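Local coordinates for citrinin polyketide synthase (Monascus purpureus, PDB 5MPT), which builds the keto-aldehyde precursor of the mycotoxin citrinin as a non-reducing polyketide synthase, its C-methyltransferase domain being the piece described here, at residues P80-M89 and F149-D158; E138-F149 and W322-L330. All coordinates share one frame; numbering follows the deposited sequence.

Interaction 1 (P80-M89 and F149-D158); sequences PYLPKHERFM and FADCITGKED
Leu82 meets the C-terminal end of helix 149-154 through a single direct backbone bond: its N donates to Ile153 O at 2.9 Å, with an N-H...O angle of 167°. That helix closes in a Schellman motif, Gly155 taking the positive phi and its N bonding back to Cys152 O, and the loop before helix 86-98, in the helix-turn-helix family region of the CMeT domain, docks on this end. Ile153 O also receives the CA of Tyr81 in a CA-H...O contact and has the His85 ring edge beside it, CD2 lying 3.4 Å away. Just behind, Cys152 O is served by a water that donates to it and also bonds His85 NE2 in the plane of the imidazole, 2.8 Å from that nitrogen. A second water mediates the charged pair: it accepts from Lys84 NZ and donates to Asp158 OD1, the two charged atoms being 4.1 Å apart, beyond a salt bridge. Asp158 OD2 caps Gln161 N, at the start of helix 159-164. On the loop side, Tyr81 OH donates to Glu86 OE1, syn but well out of the carboxylate plane, and is also hydrogen-bonded to Arg78 NE. Ala150 O accepts from both Thr154 N and Thr154 OG1, from opposite faces of its plane. The apolar part is made by Ile153, packing CG2 and CD1 against Met89 SD; bends at chi2 and chi3 (both -61°) bring the sulfur and CE round to it. Phe88 and Phe149 meet rim to rim, planes at 64°, with Phe88 CZ lying 3.7 Å from Phe149 CE1.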
loop_
_atom_site.group_PDB
_atom_site.type_symbol
_atom_site.label_atom_id
_atom_site.label_comp_id
_atom_site.label_asym_id
_atom_site.label_seq_id
_atom_site.Cartn_x
_atom_site.Cartn_y
_atom_site.Cartn_z
ATOM N N PRO A 80 27.994 -7.657 -1.177
ATOM C CA PRO A 80 28.112 -6.266 -1.634
ATOM C C PRO A 80 26.776 -5.669 -2.036
ATOM O O PRO A 80 25.875 -6.367 -2.512
ATOM C CB PRO A 80 29.039 -6.378 -2.847
ATOM C CG PRO A 80 28.862 -7.793 -3.329
ATOM C CD PRO A 80 28.654 -8.602 -2.102
ATOM N N TYR A 81 26.676 -4.350 -1.870
ATOM C CA TYR A 81 25.472 -3.635 -2.268
ATOM C C TYR A 81 25.743 -2.152 -2.133
ATOM O O TYR A 81 26.676 -1.729 -1.437
ATOM C CB TYR A 81 24.242 -4.045 -1.436
ATOM C CG TYR A 81 24.427 -3.927 0.057
ATOM C CD1 TYR A 81 24.239 -2.721 0.707
ATOM C CD2 TYR A 81 24.733 -5.036 0.818
ATOM C CE1 TYR A 81 24.411 -2.618 2.083
ATOM C CE2 TYR A 81 24.908 -4.946 2.183
ATOM C CZ TYR A 81 24.746 -3.736 2.809
ATOM O OH TYR A 81 24.920 -3.690 4.172
ATOM N N LEU A 82 24.923 -1.377 -2.835
ATOM C CA LEU A 82 25.050 0.075 -2.836
ATOM C C LEU A 82 24.728 0.637 -1.456
ATOM O O LEU A 82 23.828 0.139 -0.785
ATOM C CB LEU A 82 24.104 0.695 -3.849
ATOM C CG LEU A 82 24.417 0.550 -5.333
ATOM C CD1 LEU A 82 23.202 0.962 -6.148
ATOM C CD2 LEU A 82 25.631 1.376 -5.733
ATOM N N PRO A 83 25.432 1.677 -1.012
ATOM C CA PRO A 83 25.128 2.244 0.310
ATOM C C PRO A 83 23.668 2.593 0.523
ATOM O O PRO A 83 23.195 2.476 1.654
ATOM C CB PRO A 83 26.016 3.497 0.367
ATOM C CG PRO A 83 26.833 3.469 -0.916
ATOM C CD PRO A 83 26.754 2.126 -1.474
ATOM N N LYS A 84 22.954 3.063 -0.507
ATOM C CA LYS A 84 21.565 3.472 -0.302
ATOM C C LYS A 84 20.679 2.313 0.105
ATOM O O LYS A 84 19.524 2.538 0.498
ATOM C CB LYS A 84 20.995 4.108 -1.575
ATOM C CG LYS A 84 20.818 3.166 -2.762
ATOM C CD LYS A 84 19.969 3.812 -3.846
ATOM C CE LYS A 84 20.156 3.147 -5.204
ATOM N NZ LYS A 84 19.131 3.610 -6.186
ATOM N N HIS A 85 21.179 1.080 0.007
ATOM C CA HIS A 85 20.398 -0.092 0.345
ATOM C C HIS A 85 20.686 -0.624 1.748
ATOM O O HIS A 85 20.147 -1.666 2.117
ATOM C CB HIS A 85 20.611 -1.200 -0.682
ATOM C CG HIS A 85 20.067 -0.887 -2.042
ATOM N ND1 HIS A 85 18.811 -0.351 -2.239
ATOM C CD2 HIS A 85 20.601 -1.055 -3.275
ATOM C CE1 HIS A 85 18.600 -0.187 -3.534
ATOM N NE2 HIS A 85 19.676 -0.597 -4.185
ATOM N N GLU A 86 21.448 0.103 2.565
ATOM C CA GLU A 86 21.801 -0.384 3.900
ATOM C C GLU A 86 20.575 -0.782 4.718
ATOM O O GLU A 86 20.539 -1.875 5.282
ATOM C CB GLU A 86 22.623 0.665 4.658
ATOM C CG GLU A 86 23.074 0.212 6.052
ATOM C CD GLU A 86 24.051 -0.934 6.002
ATOM O OE1 GLU A 86 24.593 -1.203 4.906
ATOM O OE2 GLU A 86 24.274 -1.570 7.060
ATOM N N ARG A 87 19.583 0.110 4.852
ATOM C CA ARG A 87 18.421 -0.209 5.676
ATOM C C ARG A 87 17.658 -1.404 5.110
ATOM O O ARG A 87 17.244 -2.306 5.852
ATOM C CB ARG A 87 17.522 1.027 5.791
ATOM C CG ARG A 87 18.178 2.154 6.615
ATOM C CD ARG A 87 17.396 3.460 6.530
ATOM N NE ARG A 87 17.516 4.027 5.196
ATOM C CZ ARG A 87 16.916 5.134 4.793
ATOM N NH1 ARG A 87 16.135 5.817 5.628
ATOM N NH2 ARG A 87 17.097 5.564 3.552
ATOM N N PHE A 88 17.439 -1.404 3.794
ATOM C CA PHE A 88 16.835 -2.550 3.113
ATOM C C PHE A 88 17.604 -3.842 3.379
ATOM O O PHE A 88 17.012 -4.878 3.718
ATOM C CB PHE A 88 16.779 -2.235 1.621
ATOM C CG PHE A 88 16.161 -3.303 0.771
ATOM C CD1 PHE A 88 14.971 -3.902 1.115
ATOM C CD2 PHE A 88 16.778 -3.680 -0.411
ATOM C CE1 PHE A 88 14.413 -4.856 0.298
ATOM C CE2 PHE A 88 16.224 -4.616 -1.220
ATOM C CZ PHE A 88 15.018 -5.202 -0.868
ATOM N N MET A 89 18.931 -3.817 3.221
ATOM C CA MET A 89 19.641 -5.073 3.352
ATOM C C MET A 89 19.634 -5.573 4.783
ATOM O O MET A 89 19.696 -6.784 5.004
ATOM C CB MET A 89 21.067 -4.945 2.816
ATOM C CG MET A 89 21.067 -4.791 1.295
ATOM S SD MET A 89 20.347 -6.190 0.432
ATOM C CE MET A 89 21.440 -7.519 0.958
ATOM N N PHE A 149 17.690 -9.751 -8.319
ATOM C CA PHE A 149 17.918 -9.112 -7.027
ATOM C C PHE A 149 19.374 -8.724 -6.836
ATOM O O PHE A 149 19.667 -7.625 -6.354
ATOM C CB PHE A 149 17.466 -10.031 -5.896
ATOM C CG PHE A 149 17.391 -9.346 -4.572
ATOM C CD1 PHE A 149 16.357 -8.474 -4.308
ATOM C CD2 PHE A 149 18.325 -9.577 -3.588
ATOM C CE1 PHE A 149 16.273 -7.820 -3.108
ATOM C CE2 PHE A 149 18.248 -8.923 -2.371
ATOM C CZ PHE A 149 17.189 -8.059 -2.130
ATOM N N ALA A 150 20.306 -9.610 -7.188
ATOM C CA ALA A 150 21.718 -9.262 -7.078
ATOM C C ALA A 150 22.043 -8.076 -7.975
ATOM O O ALA A 150 22.736 -7.130 -7.556
ATOM C CB ALA A 150 22.589 -10.482 -7.413
ATOM N N ASP A 151 21.534 -8.082 -9.209
ATOM C CA ASP A 151 21.779 -6.941 -10.089
ATOM C C ASP A 151 21.223 -5.642 -9.507
ATOM O O ASP A 151 21.859 -4.586 -9.634
ATOM C CB ASP A 151 21.200 -7.203 -11.477
ATOM C CG ASP A 151 22.061 -8.126 -12.289
ATOM O OD1 ASP A 151 23.127 -8.519 -11.763
ATOM O OD2 ASP A 151 21.688 -8.440 -13.438
ATOM N N CYS A 152 20.034 -5.686 -8.881
ATOM C CA CYS A 152 19.443 -4.472 -8.312
ATOM C C CYS A 152 20.247 -3.952 -7.129
ATOM O O CYS A 152 20.560 -2.761 -7.064
ATOM C CB CYS A 152 17.983 -4.710 -7.880
ATOM S SG CYS A 152 16.860 -4.846 -9.245
ATOM N N ILE A 153 20.584 -4.811 -6.166
ATOM C CA ILE A 153 21.206 -4.256 -4.978
ATOM C C ILE A 153 22.614 -3.759 -5.257
ATOM O O ILE A 153 23.104 -2.929 -4.496
ATOM C CB ILE A 153 21.223 -5.229 -3.796
ATOM C CG1 ILE A 153 22.007 -6.490 -4.080
ATOM C CG2 ILE A 153 19.731 -5.635 -3.406
ATOM C CD1 ILE A 153 22.059 -7.453 -2.881
ATOM N N THR A 154 23.272 -4.227 -6.331
ATOM C CA THR A 154 24.594 -3.706 -6.696
ATOM C C THR A 154 24.545 -2.550 -7.687
ATOM O O THR A 154 25.574 -1.915 -7.917
ATOM C CB THR A 154 25.467 -4.820 -7.268
ATOM O OG1 THR A 154 24.880 -5.380 -8.447
ATOM C CG2 THR A 154 25.656 -5.868 -6.242
ATOM N N GLY A 155 23.379 -2.219 -8.235
ATOM C CA GLY A 155 23.250 -1.109 -9.146
ATOM C C GLY A 155 23.293 -1.469 -10.613
ATOM O O GLY A 155 23.149 -0.574 -11.449
ATOM N N LYS A 156 23.542 -2.730 -10.961
ATOM C CA LYS A 156 23.556 -3.088 -12.378
ATOM C C LYS A 156 22.172 -2.943 -12.996
ATOM O O LYS A 156 22.057 -2.651 -14.189
ATOM C CB LYS A 156 24.075 -4.511 -12.562
ATOM C CG LYS A 156 24.183 -4.935 -14.007
ATOM C CD LYS A 156 24.741 -6.331 -14.126
ATOM C CE LYS A 156 24.758 -6.788 -15.563
ATOM N NZ LYS A 156 25.284 -8.174 -15.651
ATOM N N GLU A 157 21.122 -3.201 -12.223
ATOM C CA GLU A 157 19.749 -2.906 -12.608
ATOM C C GLU A 157 19.142 -2.015 -11.538
ATOM O O GLU A 157 19.670 -1.893 -10.430
ATOM C CB GLU A 157 18.896 -4.183 -12.753
ATOM C CG GLU A 157 19.385 -5.171 -13.792
ATOM C CD GLU A 157 18.868 -4.878 -15.180
ATOM O OE1 GLU A 157 18.300 -3.787 -15.385
ATOM O OE2 GLU A 157 19.027 -5.749 -16.064
ATOM N N ASP A 158 18.024 -1.386 -11.879
ATOM C CA ASP A 158 17.287 -0.542 -10.951
ATOM C C ASP A 158 15.864 -1.074 -10.785
ATOM O O ASP A 158 15.166 -1.335 -11.774
ATOM C CB ASP A 158 17.274 0.911 -11.434
ATOM C CG ASP A 158 16.507 1.806 -10.503
ATOM O OD1 ASP A 158 17.070 2.192 -9.459
ATOM O OD2 ASP A 158 15.332 2.070 -10.788
HETATM O O HOH W 1 19.560 1.826 -8.561
HETATM O O HOH W 2 19.347 -0.389 -6.989
#

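Interaction 2 (E138-F149 and W322-L330); sequences EHKLTSLTGSKF and WVDFIFGLL
The indole of Trp322 is sandwiched between Glu138 and a neighbour on its own helix, in the packing of helix 136-146 against helix 321-327. Glu138 CB sits over one face of the six-membered ring in a CH-pi contact, 3.4 Å from its centroid, while Val323 CG2 covers the opposite face. Further along, Phe325 CE1 lies over one face of Phe149, near the rim; the two rings are tilted by 24° and so far offset that they barely overlap, centroids 4.9 Å apart. Thr142 O is at the edge of the Phe325 ring, and Gly146 CA approaches Phe325 CE2 to 3.6 Å, a close fit. The two helix segments cross at 40° with axes 9.4 Å apart, joining the helical part of the CMeT domain to the helix following strand 309-316 of the Rossmann-like sheet. Ile326 is a knob in a hole formed by Glu138, Leu141, Thr142 and Thr145, its CD1 against Leu141 CG and the N and OG1 of Thr142. No direct hydrogen bond spans the contact, but several buried polar atoms have partners in their own helix, in water or in nearby residues. Glu138 O accepts from both Thr142 N and Thr142 OG1, on opposite faces of its plane. Tyr40 OH, of helix 40-62, bonds both Trp322 NE1 and Glu138 OE2, and Ser180 holds the other carboxylate oxygen. Thr145 OG1, between the backbone N and carbonyl carbon (chi1 58°), reaches a water at 2.6 Å; this water donates to Phe325 O and lies over one face of the Phe325 ring.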
loop_
_atom_site.group_PDB
_atom_site.type_symbol
_atom_site.label_atom_id
_atom_site.label_comp_id
_atom_site.label_asym_id
_atom_site.label_seq_id
_atom_site.Cartn_x
_atom_site.Cartn_y
_atom_site.Cartn_z
ATOM N N GLU A 138 1.097 -10.270 -7.316
ATOM C CA GLU A 138 2.206 -9.956 -6.425
ATOM C C GLU A 138 3.269 -11.030 -6.454
ATOM O O GLU A 138 4.435 -10.756 -6.141
ATOM C CB GLU A 138 1.740 -9.777 -4.988
ATOM C CG GLU A 138 0.986 -10.945 -4.400
ATOM C CD GLU A 138 -0.502 -10.717 -4.416
ATOM O OE1 GLU A 138 -1.005 -10.278 -5.484
ATOM O OE2 GLU A 138 -1.126 -11.008 -3.381
ATOM N N HIS A 139 2.891 -12.245 -6.812
ATOM C CA HIS A 139 3.878 -13.318 -6.935
ATOM C C HIS A 139 4.698 -13.167 -8.205
ATOM O O HIS A 139 5.920 -13.387 -8.193
ATOM C CB HIS A 139 3.131 -14.646 -6.860
ATOM C CG HIS A 139 2.428 -14.811 -5.561
ATOM N ND1 HIS A 139 1.243 -15.509 -5.421
ATOM C CD2 HIS A 139 2.709 -14.297 -4.342
ATOM C CE1 HIS A 139 0.861 -15.454 -4.159
ATOM N NE2 HIS A 139 1.718 -14.708 -3.487
ATOM N N LYS A 140 4.052 -12.774 -9.303
ATOM C CA LYS A 140 4.793 -12.446 -10.509
ATOM C C LYS A 140 5.722 -11.264 -10.259
ATOM O O LYS A 140 6.877 -11.274 -10.715
ATOM C CB LYS A 140 3.834 -12.127 -11.654
ATOM C CG LYS A 140 2.924 -13.255 -12.095
ATOM C CD LYS A 140 2.081 -12.794 -13.287
ATOM C CE LYS A 140 1.094 -13.840 -13.758
ATOM N NZ LYS A 140 0.026 -13.199 -14.601
ATOM N N LEU A 141 5.238 -10.232 -9.557
ATOM C CA LEU A 141 6.100 -9.101 -9.244
ATOM C C LEU A 141 7.268 -9.538 -8.372
ATOM O O LEU A 141 8.387 -9.033 -8.521
ATOM C CB LEU A 141 5.307 -7.998 -8.553
ATOM C CG LEU A 141 5.925 -6.593 -8.514
ATOM C CD1 LEU A 141 6.129 -6.049 -9.911
ATOM C CD2 LEU A 141 5.025 -5.703 -7.703
ATOM N N THR A 142 7.017 -10.461 -7.443
ATOM C CA THR A 142 8.080 -10.951 -6.572
ATOM C C THR A 142 9.225 -11.563 -7.389
ATOM O O THR A 142 10.417 -11.300 -7.132
ATOM C CB THR A 142 7.480 -11.967 -5.598
ATOM O OG1 THR A 142 6.631 -11.282 -4.665
ATOM C CG2 THR A 142 8.573 -12.733 -4.835
ATOM N N SER A 143 8.891 -12.307 -8.437
ATOM C CA SER A 143 9.962 -12.881 -9.237
ATOM C C SER A 143 10.560 -11.896 -10.240
ATOM O O SER A 143 11.749 -12.024 -10.588
ATOM C CB SER A 143 9.460 -14.141 -9.941
ATOM O OG SER A 143 9.461 -15.212 -9.021
ATOM N N LEU A 144 9.780 -10.905 -10.688
ATOM C CA LEU A 144 10.275 -9.911 -11.642
ATOM C C LEU A 144 11.477 -9.163 -11.078
ATOM O O LEU A 144 12.537 -9.064 -11.730
ATOM C CB LEU A 144 9.145 -8.939 -12.011
ATOM C CG LEU A 144 9.434 -7.862 -13.071
ATOM C CD1 LEU A 144 8.137 -7.239 -13.583
ATOM C CD2 LEU A 144 10.287 -6.739 -12.538
ATOM N N THR A 145 11.358 -8.654 -9.856
ATOM C CA THR A 145 12.537 -8.050 -9.238
ATOM C C THR A 145 13.405 -9.109 -8.585
ATOM O O THR A 145 14.632 -9.014 -8.627
ATOM C CB THR A 145 12.142 -6.992 -8.194
ATOM O OG1 THR A 145 11.317 -7.589 -7.193
ATOM C CG2 THR A 145 11.378 -5.841 -8.833
ATOM N N GLY A 146 12.774 -10.129 -7.998
ATOM C CA GLY A 146 13.504 -11.138 -7.239
ATOM C C GLY A 146 14.543 -11.881 -8.056
ATOM O O GLY A 146 15.619 -12.198 -7.550
ATOM N N SER A 147 14.224 -12.195 -9.320
ATOM C CA SER A 147 15.168 -12.877 -10.198
ATOM C C SER A 147 16.325 -11.980 -10.595
ATOM O O SER A 147 17.330 -12.488 -11.093
ATOM C CB SER A 147 14.464 -13.361 -11.462
ATOM O OG SER A 147 14.054 -12.248 -12.241
ATOM N N LYS A 148 16.202 -10.665 -10.417
ATOM C CA LYS A 148 17.274 -9.730 -10.720
ATOM C C LYS A 148 17.786 -9.056 -9.450
ATOM O O LYS A 148 18.276 -7.925 -9.489
ATOM C CB LYS A 148 16.815 -8.670 -11.726
ATOM C CG LYS A 148 16.151 -9.202 -12.989
ATOM C CD LYS A 148 17.111 -9.524 -14.112
ATOM C CE LYS A 148 16.342 -9.933 -15.373
ATOM N NZ LYS A 148 15.476 -11.150 -15.170
ATOM N N PHE A 149 17.690 -9.751 -8.319
ATOM C CA PHE A 149 17.918 -9.112 -7.027
ATOM C C PHE A 149 19.374 -8.724 -6.836
ATOM O O PHE A 149 19.667 -7.625 -6.354
ATOM C CB PHE A 149 17.466 -10.031 -5.896
ATOM C CG PHE A 149 17.391 -9.346 -4.572
ATOM C CD1 PHE A 149 16.357 -8.474 -4.308
ATOM C CD2 PHE A 149 18.325 -9.577 -3.588
ATOM C CE1 PHE A 149 16.273 -7.820 -3.108
ATOM C CE2 PHE A 149 18.248 -8.923 -2.371
ATOM C CZ PHE A 149 17.189 -8.059 -2.130
ATOM N N TRP A 322 6.820 -10.056 1.080
ATOM C CA TRP A 322 6.966 -9.775 -0.349
ATOM C C TRP A 322 6.861 -8.288 -0.655
ATOM O O TRP A 322 7.479 -7.818 -1.619
ATOM C CB TRP A 322 5.965 -10.546 -1.199
ATOM C CG TRP A 322 4.485 -10.118 -1.143
ATOM C CD1 TRP A 322 3.491 -10.708 -0.427
ATOM C CD2 TRP A 322 3.875 -8.999 -1.828
ATOM N NE1 TRP A 322 2.307 -10.038 -0.626
ATOM C CE2 TRP A 322 2.518 -8.992 -1.481
ATOM C CE3 TRP A 322 4.345 -8.023 -2.706
ATOM C CZ2 TRP A 322 1.643 -8.065 -1.983
ATOM C CZ3 TRP A 322 3.481 -7.109 -3.193
ATOM C CH2 TRP A 322 2.138 -7.127 -2.841
ATOM N N VAL A 323 6.090 -7.537 0.132
ATOM C CA VAL A 323 5.995 -6.093 -0.075
ATOM C C VAL A 323 7.339 -5.425 0.204
ATOM O O VAL A 323 7.854 -4.644 -0.612
ATOM C CB VAL A 323 4.878 -5.504 0.809
ATOM C CG1 VAL A 323 4.806 -3.984 0.670
ATOM C CG2 VAL A 323 3.531 -6.175 0.476
ATOM N N ASP A 324 7.911 -5.685 1.379
ATOM C CA ASP A 324 9.255 -5.183 1.660
ATOM C C ASP A 324 10.260 -5.638 0.612
ATOM O O ASP A 324 11.129 -4.871 0.195
ATOM C CB ASP A 324 9.712 -5.634 3.040
ATOM C CG ASP A 324 9.155 -4.761 4.129
ATOM O OD1 ASP A 324 9.264 -3.534 3.960
ATOM O OD2 ASP A 324 8.630 -5.289 5.132
ATOM N N PHE A 325 10.189 -6.897 0.204
ATOM C CA PHE A 325 11.203 -7.459 -0.684
ATOM C C PHE A 325 11.250 -6.716 -2.009
ATOM O O PHE A 325 12.328 -6.505 -2.580
ATOM C CB PHE A 325 10.897 -8.930 -0.914
ATOM C CG PHE A 325 11.861 -9.628 -1.831
ATOM C CD1 PHE A 325 13.209 -9.712 -1.523
ATOM C CD2 PHE A 325 11.425 -10.210 -3.015
ATOM C CE1 PHE A 325 14.080 -10.368 -2.366
ATOM C CE2 PHE A 325 12.301 -10.877 -3.855
ATOM C CZ PHE A 325 13.635 -10.915 -3.540
ATOM N N ILE A 326 10.088 -6.309 -2.513
ATOM C CA ILE A 326 9.996 -5.607 -3.788
ATOM C C ILE A 326 10.167 -4.118 -3.603
ATOM O O ILE A 326 11.009 -3.496 -4.245
ATOM C CB ILE A 326 8.646 -5.860 -4.461
ATOM C CG1 ILE A 326 8.472 -7.354 -4.704
ATOM C CG2 ILE A 326 8.525 -5.042 -5.755
ATOM C CD1 ILE A 326 7.084 -7.772 -5.116
ATOM N N PHE A 327 9.286 -3.522 -2.809
ATOM C CA PHE A 327 9.283 -2.076 -2.700
ATOM C C PHE A 327 10.489 -1.560 -1.955
ATOM O O PHE A 327 10.891 -0.408 -2.174
ATOM C CB PHE A 327 7.988 -1.618 -2.037
ATOM C CG PHE A 327 6.791 -1.756 -2.929
ATOM C CD1 PHE A 327 6.062 -2.925 -2.968
ATOM C CD2 PHE A 327 6.373 -0.686 -3.707
ATOM C CE1 PHE A 327 4.960 -3.058 -3.806
ATOM C CE2 PHE A 327 5.250 -0.801 -4.527
ATOM C CZ PHE A 327 4.553 -1.977 -4.579
ATOM N N GLY A 328 11.124 -2.397 -1.136
ATOM C CA GLY A 328 12.301 -1.949 -0.446
ATOM C C GLY A 328 13.447 -1.615 -1.372
ATOM O O GLY A 328 14.386 -0.936 -0.946
ATOM N N LEU A 329 13.366 -2.027 -2.639
ATOM C CA LEU A 329 14.353 -1.672 -3.648
ATOM C C LEU A 329 14.198 -0.243 -4.152
ATOM O O LEU A 329 15.075 0.217 -4.903
ATOM C CB LEU A 329 14.244 -2.584 -4.865
ATOM C CG LEU A 329 14.630 -4.050 -4.737
ATOM C CD1 LEU A 329 14.229 -4.768 -5.993
ATOM C CD2 LEU A 329 16.130 -4.149 -4.516
ATOM N N LEU A 330 13.123 0.448 -3.774
ATOM C CA LEU A 330 12.744 1.711 -4.386
ATOM C C LEU A 330 12.982 2.852 -3.411
ATOM O O LEU A 330 12.583 2.775 -2.241
ATOM C CB LEU A 330 11.277 1.678 -4.807
ATOM C CG LEU A 330 10.939 0.473 -5.685
ATOM C CD1 LEU A 330 9.445 0.389 -5.941
ATOM C CD2 LEU A 330 11.705 0.521 -7.007
HETATM O O HOH W 3 12.898 -7.870 -5.098
#

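Overall arrangement
Interactions 1 and 2 adjoin, their centres about 13 Å apart, and share Phe149, which follows helix 136-146 and begins helix 149-154. Its ring meets Phe88 in one contact and Phe325 in the other. Phe88 also touches the 322-330 segment directly: its CE2 lies 3.3 Å from Leu329 CD2, and its CZ is 3.4 Å from Phe325 O. The two contacts thus form one continuous packing. Interaction 2 is the nearer to the active site: the Leu141 side chain is about 7 Å from that of the active-site residue Tyr177 and about 10 Å from bound S-adenosyl-L-homocysteine, whereas interaction 1 lies away from the active site and the S-adenosyl-L-homocysteine pocket.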